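Local coordinates for aspartokinase (Synechocystis, PDB 3L76), which probably catalyses the ATP-dependent phosphorylation of aspartate to 4-phospho-L-aspartate, and binds lysine and threonine in its ACT domains, at residues Q6-T11 with Q24-T29; I302-H307 with N312-T317; E559-S564 with I568-P573. All blocks are in the same frame, centred on the assembly; numbering follows the deposited sequence.

Contact 1. Residues Q6-T11 with Q24-T29; sequences QKFGGT and QRIKRT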
# COMPACT_ATOMS: atom_id res chain seq x y z
N GLN A 6 -10.90 -19.72 5.01
CA GLN A 6 -10.42 -19.34 6.34
C GLN A 6 -10.05 -17.86 6.40
O GLN A 6 -9.58 -17.28 5.43
CB GLN A 6 -9.22 -20.19 6.75
CG GLN A 6 -9.47 -21.70 6.77
CD GLN A 6 -8.27 -22.48 7.27
OE1 GLN A 6 -7.18 -21.93 7.45
NE2 GLN A 6 -8.47 -23.77 7.50
N LYS A 7 -10.29 -17.24 7.56
CA LYS A 7 -9.90 -15.85 7.76
C LYS A 7 -9.12 -15.74 9.06
O LYS A 7 -9.44 -16.42 10.03
CB LYS A 7 -11.12 -14.91 7.79
CG LYS A 7 -11.33 -14.20 9.12
CD LYS A 7 -10.93 -12.72 9.10
CE LYS A 7 -11.08 -12.12 10.50
NZ LYS A 7 -10.91 -10.65 10.57
N PHE A 8 -8.09 -14.90 9.04
CA PHE A 8 -7.24 -14.70 10.20
C PHE A 8 -7.14 -13.23 10.53
O PHE A 8 -6.79 -12.41 9.67
CB PHE A 8 -5.85 -15.27 9.94
CG PHE A 8 -5.82 -16.77 9.80
CD1 PHE A 8 -5.98 -17.37 8.55
CD2 PHE A 8 -5.64 -17.59 10.90
CE1 PHE A 8 -5.95 -18.75 8.41
CE2 PHE A 8 -5.62 -18.97 10.78
CZ PHE A 8 -5.77 -19.56 9.53
N GLY A 9 -7.46 -12.88 11.77
CA GLY A 9 -7.44 -11.50 12.21
C GLY A 9 -6.05 -10.97 12.50
O GLY A 9 -5.07 -11.70 12.45
N GLY A 10 -5.99 -9.67 12.82
CA GLY A 10 -4.74 -8.99 13.08
C GLY A 10 -3.82 -9.70 14.05
O GLY A 10 -2.71 -10.07 13.69
N THR A 11 -4.28 -9.89 15.28
CA THR A 11 -3.46 -10.49 16.32
C THR A 11 -2.90 -11.85 15.91
O THR A 11 -1.77 -12.18 16.24
CB THR A 11 -4.24 -10.67 17.63
OG1 THR A 11 -5.42 -11.46 17.37
CG2 THR A 11 -4.64 -9.32 18.19
N GLN A 24 1.57 -22.98 8.94
CA GLN A 24 1.68 -24.39 9.29
C GLN A 24 0.30 -25.04 9.28
O GLN A 24 0.10 -26.05 8.61
CB GLN A 24 2.33 -24.56 10.67
CG GLN A 24 3.36 -25.68 10.73
CD GLN A 24 4.47 -25.49 9.71
OE1 GLN A 24 5.12 -24.44 9.66
NE2 GLN A 24 4.70 -26.52 8.90
N ARG A 25 -0.65 -24.44 10.00
CA ARG A 25 -2.01 -24.99 10.07
C ARG A 25 -2.67 -25.08 8.71
O ARG A 25 -3.33 -26.08 8.40
CB ARG A 25 -2.89 -24.18 11.01
CG ARG A 25 -4.35 -24.65 11.01
CD ARG A 25 -5.31 -23.58 11.51
NE ARG A 25 -4.97 -23.14 12.86
CZ ARG A 25 -5.41 -23.73 13.97
NH1 ARG A 25 -6.20 -24.79 13.90
NH2 ARG A 25 -5.05 -23.25 15.15
N ILE A 26 -2.52 -24.04 7.90
CA ILE A 26 -3.06 -24.05 6.55
C ILE A 26 -2.53 -25.28 5.80
O ILE A 26 -3.31 -26.04 5.23
CB ILE A 26 -2.71 -22.77 5.76
CG1 ILE A 26 -3.28 -21.54 6.46
CG2 ILE A 26 -3.27 -22.85 4.35
CD1 ILE A 26 -3.05 -20.25 5.70
N LYS A 27 -1.21 -25.46 5.82
CA LYS A 27 -0.60 -26.63 5.20
C LYS A 27 -1.26 -27.92 5.69
O LYS A 27 -1.68 -28.75 4.89
CB LYS A 27 0.90 -26.65 5.45
N ARG A 28 -1.34 -28.08 7.02
CA ARG A 28 -1.96 -29.27 7.60
C ARG A 28 -3.39 -29.44 7.08
O ARG A 28 -3.81 -30.55 6.75
CB ARG A 28 -1.97 -29.21 9.13
CG ARG A 28 -0.63 -28.85 9.77
CD ARG A 28 -0.58 -29.25 11.25
NE ARG A 28 -1.81 -28.91 11.96
CZ ARG A 28 -1.97 -27.84 12.73
NH1 ARG A 28 -0.95 -26.99 12.91
NH2 ARG A 28 -3.13 -27.61 13.33
N THR A 29 -4.13 -28.33 7.02
CA THR A 29 -5.50 -28.32 6.51
C THR A 29 -5.59 -28.81 5.07
O THR A 29 -6.46 -29.61 4.72
CB THR A 29 -6.12 -26.91 6.57
OG1 THR A 29 -6.15 -26.44 7.92
CG2 THR A 29 -7.53 -26.93 6.00
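Q6 reaches from strand 3-8 to helix 16-31 and meets I26 and T29. CB lies close to the F8 ring of its own strand, 3.9 Å from F8 CE1. CG stands anti to the carbonyl carbon (chi1 -58°), and the extended chain beyond it carries the amide out toward the helix. OE1 lies 3.5 Å from F8 CZ and slips past I26 CG1 at 4.0 Å. NE2 ends at T29, 3.6 Å from both OG1 and CG2, a packing contact; its polar partner is E172 OE2, through a weak hydrogen bond. The helix and strands 3-8 and 35-40 form a beta-alpha-beta unit of the amino acid kinase fold. Strand 6-8 and helix 24-29 run nearly antiparallel, 173° between their directions, with axes 11.6 Å apart. I26 also turns its tip to F8, with CD1 4.2 Å from CE1 of the ring. It approaches obliquely. F8 stacks in turn on Y174 of the neighbouring strand 170-175. The T29 hydroxyl donates to R25 O at 2.9 Å from OG1, from above the carbonyl plane. R25 O also takes the T29 amide proton. The R25 guanidinium is held through NH2 by the backbone oxygens of S233 and S235.

Contact 2. Residues I302-H307 with N312-T317; sequences IIQSIH and NDIAFT. With THR (threonine), chain C.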
# COMPACT_ATOMS: atom_id res chain seq x y z
N ILE A 302 -43.61 -8.09 24.56
CA ILE A 302 -43.80 -7.54 25.90
C ILE A 302 -43.22 -6.12 25.92
O ILE A 302 -42.02 -5.91 25.70
CB ILE A 302 -43.16 -8.42 27.00
CG1 ILE A 302 -43.67 -9.85 26.90
CG2 ILE A 302 -43.45 -7.82 28.40
CD1 ILE A 302 -43.11 -10.77 27.96
N ILE A 303 -44.09 -5.15 26.18
CA ILE A 303 -43.69 -3.75 26.18
C ILE A 303 -44.04 -3.06 27.50
O ILE A 303 -45.19 -3.02 27.94
CB ILE A 303 -44.34 -3.00 24.99
CG1 ILE A 303 -44.11 -3.76 23.68
CG2 ILE A 303 -43.84 -1.56 24.91
CD1 ILE A 303 -44.64 -3.05 22.45
N GLN A 304 -43.02 -2.53 28.16
CA GLN A 304 -43.25 -1.72 29.33
C GLN A 304 -42.36 -0.48 29.30
O GLN A 304 -41.15 -0.57 29.48
CB GLN A 304 -42.99 -2.51 30.60
CG GLN A 304 -43.22 -1.70 31.88
CD GLN A 304 -42.81 -2.46 33.11
OE1 GLN A 304 -43.33 -3.55 33.41
NE2 GLN A 304 -41.86 -1.90 33.84
N SER A 305 -42.98 0.67 29.06
CA SER A 305 -42.24 1.93 28.99
C SER A 305 -42.00 2.49 30.40
O SER A 305 -42.04 1.75 31.38
CB SER A 305 -42.96 2.93 28.09
OG SER A 305 -42.27 4.17 28.01
N ILE A 306 -41.73 3.78 30.47
CA ILE A 306 -41.40 4.43 31.73
C ILE A 306 -42.60 4.51 32.69
O ILE A 306 -43.75 4.60 32.26
CB ILE A 306 -40.80 5.83 31.48
CG1 ILE A 306 -40.20 6.38 32.77
CG2 ILE A 306 -41.83 6.78 30.91
CD1 ILE A 306 -39.54 7.70 32.62
N HIS A 307 -42.31 4.46 33.99
CA HIS A 307 -43.35 4.55 35.03
C HIS A 307 -44.16 5.84 34.90
O HIS A 307 -43.71 6.84 34.34
CB HIS A 307 -42.72 4.50 36.41
CG HIS A 307 -41.94 5.73 36.75
ND1 HIS A 307 -42.47 6.77 37.46
CD2 HIS A 307 -40.68 6.09 36.41
CE1 HIS A 307 -41.55 7.72 37.58
NE2 HIS A 307 -40.47 7.34 36.94
N ASN A 312 -47.06 1.52 36.76
CA ASN A 312 -46.74 1.37 35.34
C ASN A 312 -47.81 0.55 34.62
O ASN A 312 -48.67 -0.03 35.26
CB ASN A 312 -45.38 0.71 35.16
CG ASN A 312 -44.67 1.15 33.89
OD1 ASN A 312 -45.30 1.60 32.94
ND2 ASN A 312 -43.35 1.03 33.88
N ASP A 313 -47.74 0.51 33.29
CA ASP A 313 -48.56 -0.42 32.52
C ASP A 313 -47.70 -1.60 32.04
O ASP A 313 -46.47 -1.50 31.94
CB ASP A 313 -49.21 0.27 31.33
CG ASP A 313 -49.93 1.55 31.71
OD1 ASP A 313 -50.58 1.62 32.78
OD2 ASP A 313 -49.86 2.49 30.90
N ILE A 314 -48.33 -2.73 31.77
CA ILE A 314 -47.66 -3.84 31.13
C ILE A 314 -48.48 -4.32 29.92
O ILE A 314 -49.66 -4.64 30.05
CB ILE A 314 -47.42 -4.98 32.08
CG1 ILE A 314 -46.57 -4.51 33.27
CG2 ILE A 314 -46.73 -6.13 31.35
CD1 ILE A 314 -46.25 -5.58 34.29
N ALA A 315 -47.86 -4.34 28.75
CA ALA A 315 -48.56 -4.76 27.54
C ALA A 315 -47.87 -5.95 26.94
O ALA A 315 -46.66 -6.08 27.03
CB ALA A 315 -48.65 -3.62 26.54
N PHE A 316 -48.67 -6.85 26.38
CA PHE A 316 -48.13 -7.99 25.66
C PHE A 316 -49.05 -8.36 24.50
O PHE A 316 -50.19 -7.92 24.44
CB PHE A 316 -47.86 -9.18 26.58
CG PHE A 316 -49.08 -9.70 27.28
CD1 PHE A 316 -49.83 -10.71 26.72
CD2 PHE A 316 -49.45 -9.21 28.51
CE1 PHE A 316 -50.94 -11.21 27.37
CE2 PHE A 316 -50.57 -9.70 29.16
CZ PHE A 316 -51.31 -10.70 28.59
N THR A 317 -48.53 -9.12 23.55
CA THR A 317 -49.37 -9.61 22.48
C THR A 317 -49.38 -11.11 22.44
O THR A 317 -48.50 -11.79 22.95
CB THR A 317 -48.97 -9.08 21.07
OG1 THR A 317 -47.70 -9.63 20.69
CG2 THR A 317 -48.94 -7.56 21.07
N THR C . -41.69 -2.80 38.38
CA THR C . -42.54 -3.99 38.26
C THR C . -41.77 -5.28 38.49
O THR C . -40.54 -5.25 38.70
CB THR C . -43.26 -4.05 36.89
OG1 THR C . -42.29 -4.13 35.83
CG2 THR C . -44.10 -2.79 36.70
OXT THR C . -42.36 -6.37 38.52
O HOH W 1 -45.77 1.44 30.24
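Q304 holds CG anti to its backbone nitrogen (chi1 -180°) and stays extended beyond it, which brings its amide across N312 and I314. The N312 side chain turns toward the loop at S305 (chi1 -150°). The two amides cross with their planes 54° apart. Q304 NE2 and N312 ND2 come to 3.3 Å, but both are donors and do not bond. ND2 instead gives a nearly straight bond, 2.9 Å long, to S305 O, which lies in the N312 amide plane. N312 OD1 accepts from the backbone N of D313 and from a water. That water makes a weak bond with S305 N. One asparagine thus ties down the turn end of the hairpin. Q304 OE1 rests 3.4 Å from I314 CG1 and accepts the hydroxyl of the bound threonine, OG1 to OE1 2.7 Å. Q304 NE2 donates weakly to the same OG1 and also bonds I558 O and E559 O. Further along, I303 and A315 form an antiparallel hydrogen-bonded pair, I303 N to A315 O 2.9 Å. I302 pairs with F316 without such bonds. I302 and I314 pack on F289 of helix 284-294. This is a beta hairpin of an ACT domain, and Q304 makes it one wall of an effector pocket completed by residues such as D280, A285 and N557.

Contact 3. Residues E559-S564 with I568-P573; sequences EMIATS and ISCVVP. With LYS (lysine), chain E.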
# COMPACT_ATOMS: atom_id res chain seq x y z
N GLU A 559 -37.70 -1.53 35.51
CA GLU A 559 -38.13 -0.19 35.11
C GLU A 559 -38.79 -0.18 33.74
O GLU A 559 -39.81 0.47 33.54
CB GLU A 559 -36.95 0.79 35.13
CG GLU A 559 -36.17 0.84 36.45
CD GLU A 559 -35.25 2.05 36.54
OE1 GLU A 559 -35.54 3.07 35.88
OE2 GLU A 559 -34.25 1.99 37.29
N MET A 560 -38.20 -0.90 32.80
CA MET A 560 -38.75 -0.99 31.46
C MET A 560 -38.52 -2.38 30.90
O MET A 560 -37.59 -3.06 31.31
CB MET A 560 -38.11 0.07 30.55
CG MET A 560 -38.27 1.50 31.03
SD MET A 560 -38.09 2.76 29.74
CE MET A 560 -36.37 2.55 29.28
N ILE A 561 -39.38 -2.80 29.99
CA ILE A 561 -39.20 -4.08 29.30
C ILE A 561 -39.39 -3.85 27.81
O ILE A 561 -40.27 -3.09 27.40
CB ILE A 561 -40.22 -5.13 29.75
CG1 ILE A 561 -40.21 -5.30 31.26
CG2 ILE A 561 -39.97 -6.45 29.05
CD1 ILE A 561 -41.44 -6.01 31.78
N ALA A 562 -38.55 -4.51 27.01
CA ALA A 562 -38.66 -4.47 25.54
C ALA A 562 -38.26 -5.80 24.91
O ALA A 562 -37.40 -6.52 25.42
CB ALA A 562 -37.85 -3.32 24.95
N THR A 563 -38.85 -6.12 23.78
CA THR A 563 -38.79 -7.48 23.31
C THR A 563 -38.59 -7.60 21.79
O THR A 563 -38.87 -6.67 21.03
CB THR A 563 -40.07 -8.21 23.79
OG1 THR A 563 -39.73 -9.34 24.60
CG2 THR A 563 -40.94 -8.60 22.65
N SER A 564 -38.02 -8.72 21.36
CA SER A 564 -38.23 -9.22 20.00
C SER A 564 -38.63 -10.69 20.15
O SER A 564 -38.82 -11.17 21.26
CB SER A 564 -37.00 -9.05 19.11
OG SER A 564 -35.96 -9.94 19.47
N ILE A 568 -35.27 -10.67 25.14
CA ILE A 568 -35.95 -9.88 26.16
C ILE A 568 -34.92 -9.01 26.87
O ILE A 568 -33.89 -9.51 27.32
CB ILE A 568 -36.70 -10.74 27.20
CG1 ILE A 568 -37.69 -11.69 26.53
CG2 ILE A 568 -37.46 -9.85 28.17
CD1 ILE A 568 -37.95 -12.96 27.33
N SER A 569 -35.19 -7.71 26.92
CA SER A 569 -34.39 -6.75 27.68
C SER A 569 -35.19 -6.13 28.84
O SER A 569 -36.34 -5.71 28.67
CB SER A 569 -33.88 -5.63 26.78
OG SER A 569 -32.98 -6.10 25.82
N CYS A 570 -34.58 -6.07 30.02
CA CYS A 570 -35.16 -5.33 31.14
C CYS A 570 -34.24 -4.19 31.52
O CYS A 570 -33.04 -4.40 31.71
CB CYS A 570 -35.32 -6.22 32.37
SG CYS A 570 -36.59 -7.46 32.22
N VAL A 571 -34.80 -2.99 31.62
CA VAL A 571 -34.05 -1.88 32.18
C VAL A 571 -34.18 -1.93 33.69
O VAL A 571 -35.23 -2.26 34.23
CB VAL A 571 -34.50 -0.52 31.66
CG1 VAL A 571 -33.69 0.59 32.31
CG2 VAL A 571 -34.34 -0.47 30.18
N VAL A 572 -33.11 -1.57 34.37
CA VAL A 572 -32.94 -1.93 35.76
C VAL A 572 -32.03 -0.88 36.40
O VAL A 572 -31.33 -0.14 35.69
CB VAL A 572 -32.34 -3.35 35.83
CG1 VAL A 572 -30.92 -3.34 36.37
CG2 VAL A 572 -33.24 -4.28 36.58
N PRO A 573 -32.06 -0.77 37.73
CA PRO A 573 -31.20 0.24 38.36
C PRO A 573 -29.72 -0.08 38.16
O PRO A 573 -29.32 -1.23 38.34
CB PRO A 573 -31.60 0.15 39.84
CG PRO A 573 -32.97 -0.44 39.82
CD PRO A 573 -32.99 -1.40 38.68
N LYS E . -42.59 -16.50 23.98
CA LYS E . -41.88 -16.43 25.25
C LYS E . -42.88 -16.50 26.41
O LYS E . -44.10 -16.54 26.20
CB LYS E . -41.02 -15.16 25.33
CG LYS E . -41.78 -13.84 25.10
CD LYS E . -40.83 -12.62 25.20
CE LYS E . -39.97 -12.47 23.95
NZ LYS E . -40.83 -12.41 22.72
OXT LYS E . -42.49 -16.55 27.58
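M560 and V571 lie side by side and point the same way. A bend in the M560 chain at chi3 (-65°) sets CE against V571, 3.7 Å from CG2. E559 faces V571 as well, so the pair of residues forms a classic beta bulge. Both bonds to V571 are present: E559 N to V571 O, and V571 N to M560 O. The E559 side chain runs out along the other strand, and its OE2 sits 3.7 Å from P573 CG. Beyond the bulge the hairpin is regular. A562 and S569 are a hydrogen-bonded pair; S569 N to A562 O is 2.9 Å and nearly straight. A562 and S569 share the M560 and V571 face, which looks onto M475 and I477 of strand 475-479. S569 OG bonds S531 OG. The opposite face carries I561, T563, I568 and C570. I561 CG1 lies 4.3 Å from C570 SG, and I561 CG2 is the same distance from I568 CG2. Helix 543-552 packs on I568 and C570 through F547. T563 and I568 stand next to each other and meet the bound lysine. T563 OG1 lies 3.7 Å from I568 CG1, and both pack against lysine CE from the same side, OG1 at 3.2 Å. OG1 also makes a weak hydrogen bond with K567 O. A glycine in place of T563 removes OG1 and CG2, and would probably open a gap beside lysine CE and leave the ligand chain freer to shift. The amine is met by backbone: lysine NZ donates to S564 O at 2.8 Å. The ligand also bonds I299, D300 and D298 of another ACT domain. I568 CG1 and CD1, with the T563 hydroxyl, thus pack along the aliphatic chain, and S564 O is among the oxygens that receive the ligand's N-H groups. This is consistent with selection for a long chain ending in an amine.

How the contacts relate
All three contacts are largely buried, with a few partly exposed residues, such as T29, H307 and E559. Contact 1 stands apart in the amino acid kinase part, its centre 49 Å from that of contact 2 and 41 Å from that of contact 3. There a helix lies on a strand through side chains, with no hydrogen bond between the segments. Contacts 2 and 3 are hairpins of two different ACT domains, knit by backbone bonds. Their centres are 10 Å apart and they touch directly: Q304 O probably accepts from I561 N, at 2.9 Å. Each also meets an effector, through a side-chain amide for threonine and a backbone carbonyl for lysine.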